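Local coordinates for probable endoglucanase (Gluconacetobacter xylinus, PDB 1WZZ), which hydrolyses internal beta-1,4-glucosidic linkages of cellulose and related beta-glucans, carboxymethyl-cellulose among them, as a secreted family 8 glycoside hydrolase, at residues L115-K120 and R328-I333; A238-L243 and D314-A319; F245-M250 and T321-I326. All coordinates share one frame; numbering follows the deposited sequence.

Contact 1 (L115-K120 and R328-I333)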
# COMPACT_ATOMS: atom_id res chain seq x y z
N LEU A 115 -12.07 -4.78 4.69
CA LEU A 115 -13.36 -5.48 4.80
C LEU A 115 -13.23 -6.89 5.36
O LEU A 115 -14.06 -7.32 6.17
CB LEU A 115 -14.04 -5.50 3.42
CG LEU A 115 -14.67 -4.14 3.00
CD1 LEU A 115 -14.89 -4.10 1.47
CD2 LEU A 115 -16.02 -3.93 3.74
N GLY A 116 -12.20 -7.62 4.94
CA GLY A 116 -12.00 -8.95 5.50
C GLY A 116 -11.70 -8.82 6.98
O GLY A 116 -12.21 -9.60 7.78
N ARG A 117 -10.88 -7.84 7.37
CA ARG A 117 -10.55 -7.67 8.79
C ARG A 117 -11.78 -7.28 9.60
O ARG A 117 -11.99 -7.80 10.70
CB ARG A 117 -9.46 -6.60 8.97
CG ARG A 117 -8.08 -6.99 8.39
CD ARG A 117 -7.40 -8.03 9.25
NE ARG A 117 -5.98 -8.24 8.94
CZ ARG A 117 -5.52 -9.19 8.12
NH1 ARG A 117 -6.35 -10.02 7.50
NH2 ARG A 117 -4.20 -9.38 8.00
N ALA A 118 -12.58 -6.36 9.05
CA ALA A 118 -13.79 -5.88 9.72
C ALA A 118 -14.82 -6.99 9.80
O ALA A 118 -15.53 -7.12 10.78
CB ALA A 118 -14.39 -4.66 8.97
N GLY A 119 -14.92 -7.78 8.74
CA GLY A 119 -15.88 -8.88 8.75
C GLY A 119 -15.65 -9.84 9.90
O GLY A 119 -16.59 -10.27 10.58
N LYS A 120 -14.39 -10.15 10.15
CA LYS A 120 -14.05 -11.06 11.24
C LYS A 120 -14.19 -10.38 12.60
O LYS A 120 -14.81 -10.93 13.52
CB LYS A 120 -12.62 -11.58 11.06
CG LYS A 120 -12.28 -12.69 12.08
CD LYS A 120 -10.83 -13.16 12.02
CE LYS A 120 -10.61 -14.31 13.02
NZ LYS A 120 -9.20 -14.80 13.05
N ARG A 328 2.95 -3.96 12.88
CA ARG A 328 3.59 -4.43 14.09
C ARG A 328 2.60 -5.20 14.95
O ARG A 328 2.94 -6.27 15.46
CB ARG A 328 4.18 -3.25 14.87
CG ARG A 328 4.95 -3.66 16.12
CD ARG A 328 5.43 -2.42 16.89
NE ARG A 328 4.30 -1.62 17.36
CZ ARG A 328 4.41 -0.60 18.22
NH1 ARG A 328 3.33 0.08 18.59
NH2 ARG A 328 5.60 -0.29 18.72
N ALA A 329 1.39 -4.68 15.10
CA ALA A 329 0.38 -5.35 15.94
C ALA A 329 0.05 -6.73 15.39
O ALA A 329 -0.15 -7.68 16.15
CB ALA A 329 -0.87 -4.51 16.01
N GLU A 330 -0.01 -6.86 14.07
CA GLU A 330 -0.32 -8.16 13.47
C GLU A 330 0.86 -9.12 13.29
O GLU A 330 0.73 -10.31 13.57
CB GLU A 330 -0.97 -7.97 12.09
CG GLU A 330 -2.35 -7.29 12.11
CD GLU A 330 -3.06 -7.40 10.77
OE1 GLU A 330 -4.18 -6.86 10.64
OE2 GLU A 330 -2.51 -8.05 9.87
N GLU A 331 1.99 -8.60 12.81
CA GLU A 331 3.16 -9.43 12.54
C GLU A 331 3.72 -10.13 13.76
O GLU A 331 4.21 -11.27 13.67
CB GLU A 331 4.26 -8.59 11.87
CG GLU A 331 5.50 -9.36 11.35
CD GLU A 331 6.47 -9.82 12.46
OE1 GLU A 331 6.48 -9.21 13.54
OE2 GLU A 331 7.24 -10.79 12.22
N THR A 332 3.67 -9.44 14.89
CA THR A 332 4.22 -9.98 16.14
C THR A 332 3.37 -11.09 16.74
O THR A 332 3.72 -11.62 17.80
CB THR A 332 4.41 -8.88 17.19
OG1 THR A 332 3.15 -8.30 17.51
CG2 THR A 332 5.36 -7.80 16.65
N ILE A 333 2.28 -11.43 16.07
CA ILE A 333 1.36 -12.49 16.52
C ILE A 333 0.69 -12.15 17.85
O ILE A 333 -0.49 -11.74 17.80
CB ILE A 333 2.12 -13.82 16.64
CG1 ILE A 333 2.68 -14.21 15.27
CG2 ILE A 333 1.20 -14.92 17.18
CD1 ILE A 333 3.68 -15.37 15.31
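R117 and E330 reach toward each other from two helices whose backbones stay well apart: their CA atoms, the nearest pair between 115-120 and 328-333, are separated by 11.3 Å. R117 belongs to helix 105-122, while E330 lies in the last turn of helix 315-331, which ends at E331. The two side chains approach from opposite directions and bridge the gap by a bidentate salt bridge. The arginine is gripped side-on, through NE and one terminal nitrogen: R117 NE donates to E330 OE1 at 2.8 Å and R117 NH2 to E330 OE2, also at 2.8 Å. Both bonds are fairly straight, at 161° and 164°, and both oxygens are met on their syn sides. They lie near the guanidinium plane, yet the carboxylate is twisted 40° from it, so the nitrogens sit somewhat out of the carboxylate plane. A bend at chi2 turns the arginine's edge to the glutamate, whose chain runs extended beyond CG. R117 NH1 makes a weak hydrogen bond to Q179. Two bonds on separate oxygens would restrict the carboxylate's rotation, and the arginine's charge probably helps keep E330 ionised at this partly exposed site.

Contact 2 (A238-L243 and D314-A319)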
# COMPACT_ATOMS: atom_id res chain seq x y z
N ALA A 238 7.72 3.04 -3.06
CA ALA A 238 8.59 1.90 -2.76
C ALA A 238 8.89 1.67 -1.29
O ALA A 238 9.18 0.55 -0.87
CB ALA A 238 9.90 2.01 -3.56
N ILE A 239 8.79 2.73 -0.50
CA ILE A 239 9.04 2.64 0.95
C ILE A 239 8.12 1.57 1.57
O ILE A 239 8.48 0.92 2.56
CB ILE A 239 8.82 4.04 1.62
CG1 ILE A 239 9.10 3.98 3.13
CG2 ILE A 239 7.38 4.54 1.41
CD1 ILE A 239 10.52 3.52 3.51
N ARG A 240 6.94 1.35 0.96
CA ARG A 240 6.02 0.36 1.53
C ARG A 240 6.38 -1.09 1.25
O ARG A 240 5.90 -1.98 1.94
CB ARG A 240 4.58 0.62 1.08
CG ARG A 240 4.02 1.93 1.64
CD ARG A 240 2.54 2.11 1.33
NE ARG A 240 2.16 3.49 1.64
CZ ARG A 240 2.41 4.53 0.84
NH1 ARG A 240 3.03 4.33 -0.32
NH2 ARG A 240 2.09 5.76 1.22
N VAL A 241 7.24 -1.33 0.26
CA VAL A 241 7.63 -2.70 -0.06
C VAL A 241 8.22 -3.48 1.12
O VAL A 241 7.73 -4.56 1.47
CB VAL A 241 8.58 -2.72 -1.29
CG1 VAL A 241 9.13 -4.14 -1.53
CG2 VAL A 241 7.81 -2.25 -2.53
N PRO A 242 9.26 -2.95 1.79
CA PRO A 242 9.80 -3.70 2.93
C PRO A 242 8.77 -3.91 4.03
O PRO A 242 8.75 -4.96 4.66
CB PRO A 242 11.00 -2.85 3.41
CG PRO A 242 10.72 -1.48 2.87
CD PRO A 242 10.08 -1.75 1.51
N LEU A 243 7.89 -2.92 4.20
CA LEU A 243 6.86 -3.03 5.21
C LEU A 243 5.86 -4.15 4.91
O LEU A 243 5.60 -5.00 5.75
CB LEU A 243 6.09 -1.71 5.33
CG LEU A 243 5.01 -1.78 6.42
CD1 LEU A 243 5.68 -1.94 7.78
CD2 LEU A 243 4.17 -0.51 6.38
N ASP A 314 2.21 15.73 7.99
CA ASP A 314 1.15 15.75 7.01
C ASP A 314 0.45 14.41 6.94
O ASP A 314 0.83 13.45 7.63
CB ASP A 314 1.69 16.11 5.62
CG ASP A 314 2.81 15.18 5.13
OD1 ASP A 314 3.02 14.09 5.70
OD2 ASP A 314 3.48 15.55 4.14
N TYR A 315 -0.58 14.36 6.11
CA TYR A 315 -1.35 13.15 5.92
C TYR A 315 -0.49 11.96 5.49
O TYR A 315 -0.59 10.87 6.04
CB TYR A 315 -2.43 13.38 4.86
CG TYR A 315 -3.10 12.11 4.45
CD1 TYR A 315 -2.56 11.31 3.42
CD2 TYR A 315 -4.19 11.62 5.15
CE1 TYR A 315 -3.10 10.08 3.12
CE2 TYR A 315 -4.73 10.39 4.87
CZ TYR A 315 -4.19 9.62 3.86
OH TYR A 315 -4.74 8.40 3.56
N TYR A 316 0.35 12.17 4.49
CA TYR A 316 1.19 11.08 4.00
C TYR A 316 1.95 10.39 5.13
O TYR A 316 1.96 9.16 5.25
CB TYR A 316 2.20 11.58 2.96
CG TYR A 316 3.13 10.48 2.51
CD1 TYR A 316 2.80 9.68 1.40
CD2 TYR A 316 4.29 10.19 3.21
CE1 TYR A 316 3.62 8.62 1.02
CE2 TYR A 316 5.10 9.14 2.86
CZ TYR A 316 4.77 8.35 1.76
OH TYR A 316 5.60 7.29 1.43
N SER A 317 2.62 11.19 5.96
CA SER A 317 3.40 10.61 7.04
C SER A 317 2.52 9.94 8.08
O SER A 317 2.84 8.87 8.59
CB SER A 317 4.28 11.69 7.71
OG SER A 317 5.18 11.11 8.65
N ALA A 318 1.39 10.56 8.40
CA ALA A 318 0.47 9.98 9.38
C ALA A 318 -0.04 8.62 8.95
O ALA A 318 -0.06 7.69 9.73
CB ALA A 318 -0.69 10.91 9.60
N ALA A 319 -0.49 8.53 7.70
CA ALA A 319 -1.03 7.26 7.22
C ALA A 319 0.04 6.18 7.18
O ALA A 319 -0.19 5.05 7.60
CB ALA A 319 -1.63 7.44 5.82
O HOH W 1 0.96 7.36 3.23
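R240 and Y316 meet between 238-243, at the start of helix 240-247, and 314-319, the N-cap and beginning of helix 315-331; the CA atoms of R240 and A319, the nearest pair, are 11.4 Å apart. R240 and Y316 extend from opposite directions, R240 NH2 coming within 3.2 Å of Y316 CE1, with guanidinium and ring planes 75° apart. A water accepts from R240 NH2 at 2.8 Å and donates to Y316 O at 2.9 Å, lying in the guanidinium plane and over one face of the ring, toward its rim. With CG anti to the backbone N (chi1 177°), the phenol of Y316 is carried across to I239, whose CG2 lies 3.3 Å from Y316 OH. That hydroxyl is hydrogen-bonded to Y236 O, and the two tyrosine rings meet edge-to-face. Replacing Y316 by an alanine would probably leave the carbonyl of Y236 without this mate and give the R240 guanidinium more freedom to shift. D314 OD1 caps the helix, accepting from S317 N at 2.9 Å. R240 NH1 has a long, weak ion pair with D237 and a weak hydrogen bond to Y236 O. About 6 Å from the side chain of D106, the predicted nucleophile, this buried arginine probably influences active-site electrostatics.

Contact 3 (F245-M250 and T321-I326)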
# COMPACT_ATOMS: atom_id res chain seq x y z
N PHE A 245 6.10 -6.79 2.97
CA PHE A 245 6.68 -8.11 2.99
C PHE A 245 7.10 -8.52 4.41
O PHE A 245 6.98 -9.69 4.77
CB PHE A 245 7.81 -8.18 1.94
CG PHE A 245 7.29 -8.32 0.53
CD1 PHE A 245 6.75 -7.22 -0.14
CD2 PHE A 245 7.23 -9.58 -0.08
CE1 PHE A 245 6.16 -7.36 -1.40
CE2 PHE A 245 6.63 -9.73 -1.35
CZ PHE A 245 6.10 -8.63 -2.00
N TYR A 246 7.55 -7.57 5.24
CA TYR A 246 7.86 -7.88 6.64
C TYR A 246 6.56 -8.34 7.34
O TYR A 246 6.52 -9.36 8.02
CB TYR A 246 8.42 -6.63 7.36
CG TYR A 246 7.98 -6.44 8.81
CD1 TYR A 246 6.90 -5.60 9.14
CD2 TYR A 246 8.64 -7.10 9.87
CE1 TYR A 246 6.48 -5.43 10.46
CE2 TYR A 246 8.21 -6.92 11.21
CZ TYR A 246 7.13 -6.09 11.49
OH TYR A 246 6.68 -5.92 12.78
N TRP A 247 5.50 -7.57 7.12
CA TRP A 247 4.20 -7.82 7.73
C TRP A 247 3.67 -9.19 7.40
O TRP A 247 3.12 -9.89 8.28
CB TRP A 247 3.27 -6.71 7.21
CG TRP A 247 1.89 -6.61 7.70
CD1 TRP A 247 1.16 -7.50 8.47
CD2 TRP A 247 1.03 -5.53 7.42
NE1 TRP A 247 -0.12 -7.02 8.66
CE2 TRP A 247 -0.23 -5.81 8.02
CE3 TRP A 247 1.18 -4.34 6.69
CZ2 TRP A 247 -1.31 -4.94 7.93
CZ3 TRP A 247 0.10 -3.47 6.60
CH2 TRP A 247 -1.13 -3.78 7.21
N ALA A 248 3.86 -9.60 6.15
CA ALA A 248 3.37 -10.90 5.70
C ALA A 248 4.31 -12.06 5.97
O ALA A 248 4.04 -13.19 5.55
CB ALA A 248 3.05 -10.83 4.20
N HIS A 249 5.42 -11.78 6.67
CA HIS A 249 6.44 -12.80 6.98
C HIS A 249 7.02 -13.37 5.69
O HIS A 249 7.31 -14.57 5.58
CB HIS A 249 5.83 -13.96 7.80
CG HIS A 249 5.28 -13.55 9.13
ND1 HIS A 249 6.09 -13.17 10.18
CD2 HIS A 249 4.01 -13.46 9.58
CE1 HIS A 249 5.34 -12.85 11.22
NE2 HIS A 249 4.07 -13.02 10.88
N MSE A 250 7.20 -12.50 4.70
CA MSE A 250 7.73 -12.94 3.43
C MSE A 250 8.89 -12.07 2.95
O MSE A 250 9.12 -11.96 1.76
CB MSE A 250 6.61 -12.99 2.38
CG MSE A 250 5.50 -14.02 2.74
SE MSE A 250 6.20 -15.86 2.82
CE MSE A 250 5.37 -16.51 4.46
N THR A 321 2.71 6.02 8.98
CA THR A 321 3.06 5.66 10.34
C THR A 321 2.03 4.72 10.96
O THR A 321 2.39 3.71 11.57
CB THR A 321 3.22 6.92 11.21
OG1 THR A 321 4.26 7.74 10.66
CG2 THR A 321 3.60 6.55 12.63
N LEU A 322 0.74 5.04 10.80
CA LEU A 322 -0.29 4.18 11.37
C LEU A 322 -0.28 2.80 10.69
O LEU A 322 -0.52 1.78 11.34
CB LEU A 322 -1.66 4.88 11.25
CG LEU A 322 -2.88 4.25 11.94
CD1 LEU A 322 -2.57 3.57 13.23
CD2 LEU A 322 -3.87 5.37 12.14
N LEU A 323 0.07 2.75 9.42
CA LEU A 323 0.15 1.47 8.72
C LEU A 323 1.21 0.60 9.41
O LEU A 323 1.04 -0.62 9.55
CB LEU A 323 0.52 1.71 7.26
CG LEU A 323 0.44 0.51 6.34
CD1 LEU A 323 -1.04 0.04 6.23
CD2 LEU A 323 0.99 0.91 4.99
N VAL A 324 2.31 1.21 9.84
CA VAL A 324 3.34 0.45 10.54
C VAL A 324 2.82 -0.06 11.90
O VAL A 324 3.13 -1.18 12.32
CB VAL A 324 4.63 1.31 10.75
CG1 VAL A 324 5.63 0.54 11.63
CG2 VAL A 324 5.27 1.65 9.38
N TYR A 325 2.04 0.77 12.60
CA TYR A 325 1.48 0.29 13.88
C TYR A 325 0.61 -0.95 13.63
O TYR A 325 0.63 -1.89 14.44
CB TYR A 325 0.61 1.38 14.53
CG TYR A 325 1.40 2.37 15.37
CD1 TYR A 325 1.47 2.24 16.76
CD2 TYR A 325 2.03 3.45 14.78
CE1 TYR A 325 2.16 3.18 17.54
CE2 TYR A 325 2.74 4.40 15.55
CZ TYR A 325 2.79 4.25 16.92
OH TYR A 325 3.48 5.20 17.65
N ILE A 326 -0.12 -0.97 12.52
CA ILE A 326 -0.97 -2.14 12.22
C ILE A 326 -0.09 -3.35 11.94
O ILE A 326 -0.34 -4.45 12.45
CB ILE A 326 -1.86 -1.90 10.98
CG1 ILE A 326 -2.65 -0.59 11.10
CG2 ILE A 326 -2.80 -3.13 10.76
CD1 ILE A 326 -3.50 -0.52 12.31
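W247 and L323 both hold CG anti to the backbone N (chi1 -176° and -171°), which swings the indole out from helix 240-247 and brings the leucine's branched end to it. I326 places its CG2 methyl, rather than CG1, anti to its own N, and this is the branch that touches the ring. The six-membered part of the indole does all the touching. L323 CD1 abuts the ring edge near its plane, 3.7 Å from W247 CZ3, the two side chains crossing at about a right angle. I326 lies alongside the tryptophan, pointing the same way, and its CG2 rests 3.7 Å from W247 CZ2; the neighbouring CH2 is shared, 3.9 Å from L323 CD1 and 4.0 Å from I326 CG2. The backbones come closest at W247 and V324, with 8.8 Å between their CA atoms. The polar corner of the buried indole is satisfied elsewhere, by a hydrogen bond from NE1 to E330 OE2. Just past W247 the helix ends in a Schellman motif: H249 takes a positive phi, and M250 N bonds back to F245 O at 2.8 Å. The contact joins helices 240-247 and 315-331 within the (alpha/alpha)6 barrel. Around it, helix 174-184 meets W247 through P175, helix 48-61 packs on L323 and I326 through Y53, L56 and S60, and helix 289-297 lies against V324.

All three contacts use helix 315-331, the last helix of the chain, and meet it in succession: contact 2 at its start, contact 3 in its middle and contact 1 at its end. Contacts 2 and 3 share helix 240-247 as well; their centres are 10 Å apart, and L243 packs on L323 and V324 between them. Contact 1 brings in helix 105-122 instead, its centre 10 Å from contact 3 and 18 Å from contact 2. Along the chain, contacts 2 and 3 interleave within the span of chain that contact 1 closes. The closing helix is thus tied to earlier parts of the barrel from near the predicted catalytic residues out to the surface.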